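Local coordinates for protein phenylalanine--tRNA ligase beta subunit (Pyrococcus horikoshii, PDB 2CXI) that helps attach L-phenylalanine to tRNA(Phe) at the cost of ATP, as the beta subunit of tetrameric phenylalanyl-tRNA synthetase, here as an N-terminal fragment, at residues A[8-11]-A[12-16]; A[38-42]-A[43-47]. One frame throughout, in Å; residues are numbered along the deposited sequence.

Interaction 1 (A[8-11]-A[12-16])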
ATOM      1  N   LYS A   8       6.218 -30.783  36.006  1.00 17.72           N
ATOM      2  CA  LYS A   8       7.459 -30.615  36.773  1.00 17.62           C
ATOM      3  C   LYS A   8       8.649 -30.336  35.861  1.00 18.07           C
ATOM      4  O   LYS A   8       9.487 -29.484  36.184  1.00 17.26           O
ATOM      5  CB  LYS A   8       7.770 -31.838  37.650  1.00 18.44           C
ATOM      6  CG  LYS A   8       9.098 -31.738  38.462  1.00 17.16           C
ATOM      7  CD  LYS A   8       9.227 -33.042  39.340  1.00 17.40           C
ATOM      8  CE  LYS A   8      10.482 -33.034  40.242  1.00 18.16           C
ATOM      9  NZ  LYS A   8      11.791 -33.178  39.475  1.00 20.22           N
ATOM     10  N   SER A   9       8.751 -31.067  34.752  1.00 18.47           N
ATOM     11  CA  SER A   9       9.911 -30.874  33.847  1.00 19.81           C
ATOM     12  C   SER A   9       9.798 -29.510  33.106  1.00 18.71           C
ATOM     13  O   SER A   9      10.825 -28.887  32.785  1.00 19.05           O
ATOM     14  CB  SER A   9      10.068 -32.059  32.863  1.00 19.15           C
ATOM     15  OG  SER A   9       8.996 -32.069  31.927  1.00 23.05           O
ATOM     16  N   ASP A  10       8.574 -29.048  32.866  1.00 17.50           N
ATOM     17  CA  ASP A  10       8.390 -27.709  32.242  1.00 17.15           C
ATOM     18  C   ASP A  10       8.924 -26.643  33.199  1.00 17.25           C
ATOM     19  O   ASP A  10       9.703 -25.792  32.800  1.00 17.48           O
ATOM     20  CB  ASP A  10       6.932 -27.472  31.873  1.00 17.22           C
ATOM     21  CG  ASP A  10       6.705 -26.183  31.093  1.00 17.84           C
ATOM     22  OD1 ASP A  10       7.530 -25.862  30.223  1.00 19.17           O
ATOM     23  OD2 ASP A  10       5.689 -25.458  31.257  1.00 17.23           O
ATOM     24  N   LEU A  11       8.534 -26.696  34.486  1.00 16.76           N
ATOM     25  CA  LEU A  11       9.051 -25.753  35.484  1.00 17.29           C
ATOM     26  C   LEU A  11      10.573 -25.760  35.575  1.00 16.86           C
ATOM     27  O   LEU A  11      11.230 -24.688  35.584  1.00 17.09           O
ATOM     28  CB  LEU A  11       8.494 -26.150  36.858  1.00 17.94           C
ATOM     29  CG  LEU A  11       7.217 -25.600  37.506  1.00 19.74           C
ATOM     30  CD1 LEU A  11       6.535 -24.316  37.027  1.00 18.46           C
ATOM     31  CD2 LEU A  11       6.279 -26.664  38.087  1.00 18.86           C
ATOM     32  N   GLU A  12      11.150 -26.961  35.631  1.00 16.14           N
ATOM     33  CA  GLU A  12      12.589 -27.125  35.759  1.00 16.48           C
ATOM     34  C   GLU A  12      13.391 -26.631  34.528  1.00 16.30           C
ATOM     35  O   GLU A  12      14.455 -26.038  34.712  1.00 17.15           O
ATOM     36  CB  GLU A  12      12.935 -28.582  36.147  1.00 16.20           C
ATOM     37  CG  GLU A  12      12.376 -28.850  37.557  1.00 17.10           C
ATOM     38  CD  GLU A  12      12.511 -30.271  38.071  1.00 18.64           C
ATOM     39  OE1 GLU A  12      12.667 -31.225  37.261  1.00 20.35           O
ATOM     40  OE2 GLU A  12      12.467 -30.422  39.332  1.00 20.14           O
ATOM     41  N   ARG A  13      12.895 -26.857  33.316  1.00 16.36           N
ATOM     42  CA  ARG A  13      13.555 -26.259  32.124  1.00 17.04           C
ATOM     43  C   ARG A  13      13.493 -24.740  32.183  1.00 16.34           C
ATOM     44  O   ARG A  13      14.473 -24.080  31.844  1.00 18.03           O
ATOM     45  CB  ARG A  13      13.031 -26.830  30.793  1.00 16.73           C
ATOM     46  CG  ARG A  13      11.570 -26.563  30.440  1.00 21.10           C
ATOM     47  CD  ARG A  13      11.229 -26.725  28.949  1.00 19.17           C
ATOM     48  NE  ARG A  13       9.798 -26.661  28.704  1.00 21.83           N
ATOM     49  CZ  ARG A  13       9.221 -27.099  27.584  1.00 24.17           C
ATOM     50  NH1 ARG A  13       9.961 -27.622  26.600  1.00 24.83           N
ATOM     51  NH2 ARG A  13       7.908 -27.013  27.436  1.00 27.56           N
ATOM     52  N   LEU A  14      12.384 -24.186  32.684  1.00 15.19           N
ATOM     53  CA  LEU A  14      12.235 -22.743  32.818  1.00 16.00           C
ATOM     54  C   LEU A  14      13.153 -22.131  33.903  1.00 15.92           C
ATOM     55  O   LEU A  14      13.818 -21.103  33.696  1.00 14.46           O
ATOM     56  CB  LEU A  14      10.748 -22.383  33.045  1.00 15.91           C
ATOM     57  CG  LEU A  14       9.781 -22.609  31.874  1.00 18.07           C
ATOM     58  CD1 LEU A  14       8.339 -22.537  32.404  1.00 17.79           C
ATOM     59  CD2 LEU A  14      10.042 -21.559  30.755  1.00 22.45           C
ATOM     60  N   ILE A  15      13.218 -22.784  35.069  1.00 14.43           N
ATOM     61  CA  ILE A  15      14.095 -22.322  36.139  1.00 14.73           C
ATOM     62  C   ILE A  15      15.533 -22.654  35.788  1.00 15.23           C
ATOM     63  O   ILE A  15      16.428 -21.921  36.161  1.00 16.84           O
ATOM     64  CB  ILE A  15      13.739 -23.070  37.479  1.00 14.04           C
ATOM     65  CG1 ILE A  15      12.315 -22.624  37.942  1.00 14.17           C
ATOM     66  CG2 ILE A  15      14.809 -22.798  38.516  1.00 14.73           C
ATOM     67  CD1 ILE A  15      11.630 -23.637  38.850  1.00 14.67           C
ATOM     68  N   GLY A  16      15.728 -23.784  35.116  1.00 15.25           N
ATOM     69  CA  GLY A  16      17.046 -24.176  34.577  1.00 18.16           C
ATOM     70  C   GLY A  16      17.740 -25.238  35.440  1.00 19.32           C
ATOM     71  O   GLY A  16      18.877 -25.609  35.162  1.00 20.02           O
TER
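Glu12, one turn along from Lys8, meets it twice: its backbone N donates to Lys8 O, and its carboxylate takes the ammonium group in a salt bridge, Lys8 NZ to Glu12 OE2 2.8 Å, with a weak second bond to OE1. OE2 is approached on its syn side, 21° out of the carboxylate plane. Lys8 runs straight out to CE and bends only at its last torsion (chi4 -70°), which turns NZ back onto the acid. OE2 also accepts from Trp24 NE1 and Phe19 N, so several donors hold the carboxylate in place. Arg13 sends its backbone N to Ser9 O (2.9 Å) and its side chain to Asp10. The guanidinium grips side-on, with NE and NH2 on a single oxygen: Arg13 NE lies 2.8 Å from Asp10 OD1, on that oxygen's anti lone pair, while Arg13 NH2, 3.0 Å from the same OD1, comes from above the carboxylate plane. The two flat groups stand 76° apart. Asp10 OD2 is salt-bridged to Arg257 and Arg13 NH1 to Asp115, a chain of alternating charges. Leu14 N bonds Asp10 O (3.1 Å), and Leu14 CD1 passes 4.1 Å from Asp10 OD1. Ile15 N bonds Leu11 O at 2.8 Å, and Ile15 CD1 comes within 4.5 Å of Leu11 CB, both residues packing on Trp24 and helix 62-72. Gly16, with positive phi, leaves the helix. These are the i to i+4 backbone bonds and the i+3 and i+4 ion pairs of a short amphipathic alpha-helix, its apolar side packed on helices 21-30 and 62-72.

Interaction 2 (A[38-42]-A[43-47])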
ATOM      1  N   VAL A  38       0.125 -33.889  43.438  1.00 21.96           N
ATOM      2  CA  VAL A  38       1.265 -34.350  42.630  1.00 21.44           C
ATOM      3  C   VAL A  38       0.837 -35.722  42.105  1.00 23.09           C
ATOM      4  O   VAL A  38       0.366 -36.559  42.873  1.00 22.65           O
ATOM      5  CB  VAL A  38       2.594 -34.502  43.448  1.00 20.97           C
ATOM      6  CG1 VAL A  38       3.750 -35.066  42.562  1.00 19.35           C
ATOM      7  CG2 VAL A  38       3.001 -33.170  44.159  1.00 19.62           C
ATOM      8  N   TRP A  39       0.955 -35.941  40.802  1.00 23.89           N
ATOM      9  CA  TRP A  39       0.698 -37.267  40.222  1.00 24.35           C
ATOM     10  C   TRP A  39       1.611 -37.471  39.000  1.00 25.52           C
ATOM     11  O   TRP A  39       2.273 -36.544  38.522  1.00 24.41           O
ATOM     12  CB  TRP A  39      -0.785 -37.429  39.826  1.00 23.98           C
ATOM     13  CG  TRP A  39      -1.185 -36.593  38.612  1.00 25.39           C
ATOM     14  CD1 TRP A  39      -1.320 -37.025  37.322  1.00 26.69           C
ATOM     15  CD2 TRP A  39      -1.484 -35.180  38.592  1.00 25.22           C
ATOM     16  NE1 TRP A  39      -1.689 -35.973  36.511  1.00 27.87           N
ATOM     17  CE2 TRP A  39      -1.795 -34.831  37.266  1.00 25.80           C
ATOM     18  CE3 TRP A  39      -1.527 -34.172  39.578  1.00 25.91           C
ATOM     19  CZ2 TRP A  39      -2.147 -33.512  36.891  1.00 25.38           C
ATOM     20  CZ3 TRP A  39      -1.869 -32.868  39.205  1.00 26.26           C
ATOM     21  CH2 TRP A  39      -2.159 -32.551  37.873  1.00 25.08           C
ATOM     22  N   GLU A  40       1.669 -38.706  38.532  1.00 26.69           N
ATOM     23  CA  GLU A  40       2.442 -39.053  37.349  1.00 28.43           C
ATOM     24  C   GLU A  40       1.498 -39.543  36.275  1.00 29.47           C
ATOM     25  O   GLU A  40       0.463 -40.137  36.582  1.00 27.47           O
ATOM     26  CB  GLU A  40       3.398 -40.184  37.670  1.00 28.50           C
ATOM     27  CG  GLU A  40       4.818 -39.788  37.882  1.00 30.76           C
ATOM     28  CD  GLU A  40       5.684 -40.966  38.283  1.00 33.58           C
ATOM     29  OE1 GLU A  40       6.369 -40.856  39.318  1.00 35.06           O
ATOM     30  OE2 GLU A  40       5.686 -41.976  37.555  1.00 34.39           O
ATOM     31  N   GLU A  41       1.857 -39.271  35.022  1.00 31.47           N
ATOM     32  CA  GLU A  41       1.186 -39.826  33.857  1.00 34.10           C
ATOM     33  C   GLU A  41       2.262 -40.271  32.905  1.00 35.67           C
ATOM     34  O   GLU A  41       3.070 -39.452  32.464  1.00 35.96           O
ATOM     35  CB  GLU A  41       0.314 -38.798  33.160  1.00 35.08           C
ATOM     36  CG  GLU A  41      -0.909 -38.394  33.945  1.00 36.76           C
ATOM     37  CD  GLU A  41      -1.761 -37.388  33.194  1.00 40.50           C
ATOM     38  OE1 GLU A  41      -2.097 -37.668  32.022  1.00 41.51           O
ATOM     39  OE2 GLU A  41      -2.108 -36.336  33.778  1.00 39.33           O
ATOM     40  N   ASN A  42       2.241 -41.568  32.586  1.00 37.26           N
ATOM     41  CA  ASN A  42       3.347 -42.303  31.936  1.00 38.51           C
ATOM     42  C   ASN A  42       4.744 -41.793  32.289  1.00 37.33           C
ATOM     43  O   ASN A  42       5.495 -41.293  31.442  1.00 37.99           O
ATOM     44  CB  ASN A  42       3.151 -42.405  30.418  1.00 40.04           C
ATOM     45  CG  ASN A  42       2.611 -41.122  29.817  1.00 44.16           C
ATOM     46  OD1 ASN A  42       1.502 -41.096  29.242  1.00 47.46           O
ATOM     47  ND2 ASN A  42       3.381 -40.033  29.955  1.00 47.79           N
ATOM     48  N   GLY A  43       5.084 -41.907  33.559  1.00 35.63           N
ATOM     49  CA  GLY A  43       6.398 -41.523  34.014  1.00 33.53           C
ATOM     50  C   GLY A  43       6.623 -40.029  34.147  1.00 32.19           C
ATOM     51  O   GLY A  43       7.654 -39.624  34.684  1.00 33.02           O
ATOM     52  N   LYS A  44       5.687 -39.202  33.683  1.00 29.70           N
ATOM     53  CA  LYS A  44       5.895 -37.754  33.753  1.00 28.35           C
ATOM     54  C   LYS A  44       5.168 -37.142  34.955  1.00 26.19           C
ATOM     55  O   LYS A  44       4.008 -37.436  35.157  1.00 25.72           O
ATOM     56  CB  LYS A  44       5.466 -37.088  32.445  1.00 29.09           C
ATOM     57  CG  LYS A  44       5.711 -35.620  32.424  1.00 31.29           C
ATOM     58  CD  LYS A  44       6.433 -35.231  31.131  1.00 39.40           C
ATOM     59  CE  LYS A  44       5.436 -34.910  30.036  1.00 41.23           C
ATOM     60  NZ  LYS A  44       4.777 -33.585  30.227  1.00 40.19           N
ATOM     61  N   VAL A  45       5.860 -36.305  35.733  1.00 24.05           N
ATOM     62  CA  VAL A  45       5.286 -35.743  36.958  1.00 22.50           C
ATOM     63  C   VAL A  45       4.540 -34.410  36.686  1.00 22.12           C
ATOM     64  O   VAL A  45       5.087 -33.505  36.026  1.00 20.84           O
ATOM     65  CB  VAL A  45       6.362 -35.572  38.082  1.00 21.49           C
ATOM     66  CG1 VAL A  45       5.779 -34.904  39.335  1.00 19.19           C
ATOM     67  CG2 VAL A  45       7.028 -36.931  38.441  1.00 23.47           C
ATOM     68  N   TYR A  46       3.341 -34.292  37.263  1.00 21.21           N
ATOM     69  CA  TYR A  46       2.527 -33.071  37.226  1.00 20.53           C
ATOM     70  C   TYR A  46       2.201 -32.593  38.631  1.00 21.14           C
ATOM     71  O   TYR A  46       2.104 -33.418  39.563  1.00 20.55           O
ATOM     72  CB  TYR A  46       1.227 -33.339  36.474  1.00 21.72           C
ATOM     73  CG  TYR A  46       1.471 -33.600  35.015  1.00 21.83           C
ATOM     74  CD1 TYR A  46       1.562 -32.550  34.111  1.00 23.15           C
ATOM     75  CD2 TYR A  46       1.648 -34.915  34.538  1.00 23.11           C
ATOM     76  CE1 TYR A  46       1.805 -32.800  32.745  1.00 25.13           C
ATOM     77  CE2 TYR A  46       1.887 -35.170  33.193  1.00 26.97           C
ATOM     78  CZ  TYR A  46       1.962 -34.116  32.300  1.00 26.82           C
ATOM     79  OH  TYR A  46       2.195 -34.375  30.956  1.00 28.34           O
ATOM     80  N   PHE A  47       2.109 -31.271  38.787  1.00 19.22           N
ATOM     81  CA  PHE A  47       1.591 -30.642  39.990  1.00 19.34           C
ATOM     82  C   PHE A  47       0.266 -29.932  39.674  1.00 19.79           C
ATOM     83  O   PHE A  47       0.086 -29.360  38.570  1.00 19.91           O
ATOM     84  CB  PHE A  47       2.564 -29.572  40.532  1.00 18.87           C
ATOM     85  CG  PHE A  47       3.981 -30.016  40.727  1.00 17.96           C
ATOM     86  CD1 PHE A  47       4.315 -31.338  41.069  1.00 18.89           C
ATOM     87  CD2 PHE A  47       5.006 -29.047  40.698  1.00 21.64           C
ATOM     88  CE1 PHE A  47       5.633 -31.694  41.298  1.00 19.81           C
ATOM     89  CE2 PHE A  47       6.335 -29.393  40.953  1.00 18.83           C
ATOM     90  CZ  PHE A  47       6.657 -30.712  41.255  1.00 19.07           C
TER
HETATM   91  O   HOH W   1       3.738 -43.155  35.279  1.00 42.62           O
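Strands 38-41 and 44-47 run antiparallel at 147°, joined by a type I' turn from Glu41 to Lys44, with Trp39-Tyr46 and Glu41-Lys44 as hydrogen-bonded pairs; Tyr46 N to Trp39 O is 2.8 Å and almost straight. On the face bearing these pairs, Trp39 CG stands between its backbone N and carbonyl carbon (chi1 71°), which brings the indole over Tyr46: Tyr46 CB sits 3.6 Å from the centroid of the Trp39 six-membered ring, a CH-pi contact, while the phenol ring is slid aside, its plane at 21° to the indole. Trp39 NE1 donates in the ring plane to the anti lone pair of Glu41 OE2 (2.8 Å), which helps to hold the indole's rotation. With Trp39 cut back to alanine, Tyr46 CB would probably lose its cover and the Glu41 carboxylate its N-H donor. Lys44, bent along its chain, carries NZ to Tyr46 OH and to Asp117. On the other face Val38 CG1 meets Val45 CG1 at 3.8 Å, and Val38 lies alongside Phe47. The hairpin's second strand is central in a three-stranded antiparallel sheet, bonded to strand 3-7, and Phe47 reaches helix 8-15 and packs edge-to-face with Trp24 of helix 21-30.

Interaction 1 and interaction 2, whose centres are about 14 Å apart, meet where helix 8-15 starts beside the hairpin. Lys8 N lies 2.9 Å from Val45 O, a probable hydrogen bond that ties the first turn of the helix to strand 44-51. Phe47 fits against the same turn, its CD2 3.8 Å from Leu11 CD2 and its CZ 3.8 Å from Lys8 CG, so the aliphatic stem of the lysine that pairs with Glu12 also packs on the Phe47 ring. Asp117 of helix 116-133 borders both, touching Arg13 in one and salt-bridged to Lys44 in the other. Both contacts lie away from the predicted magnesium-binding residues.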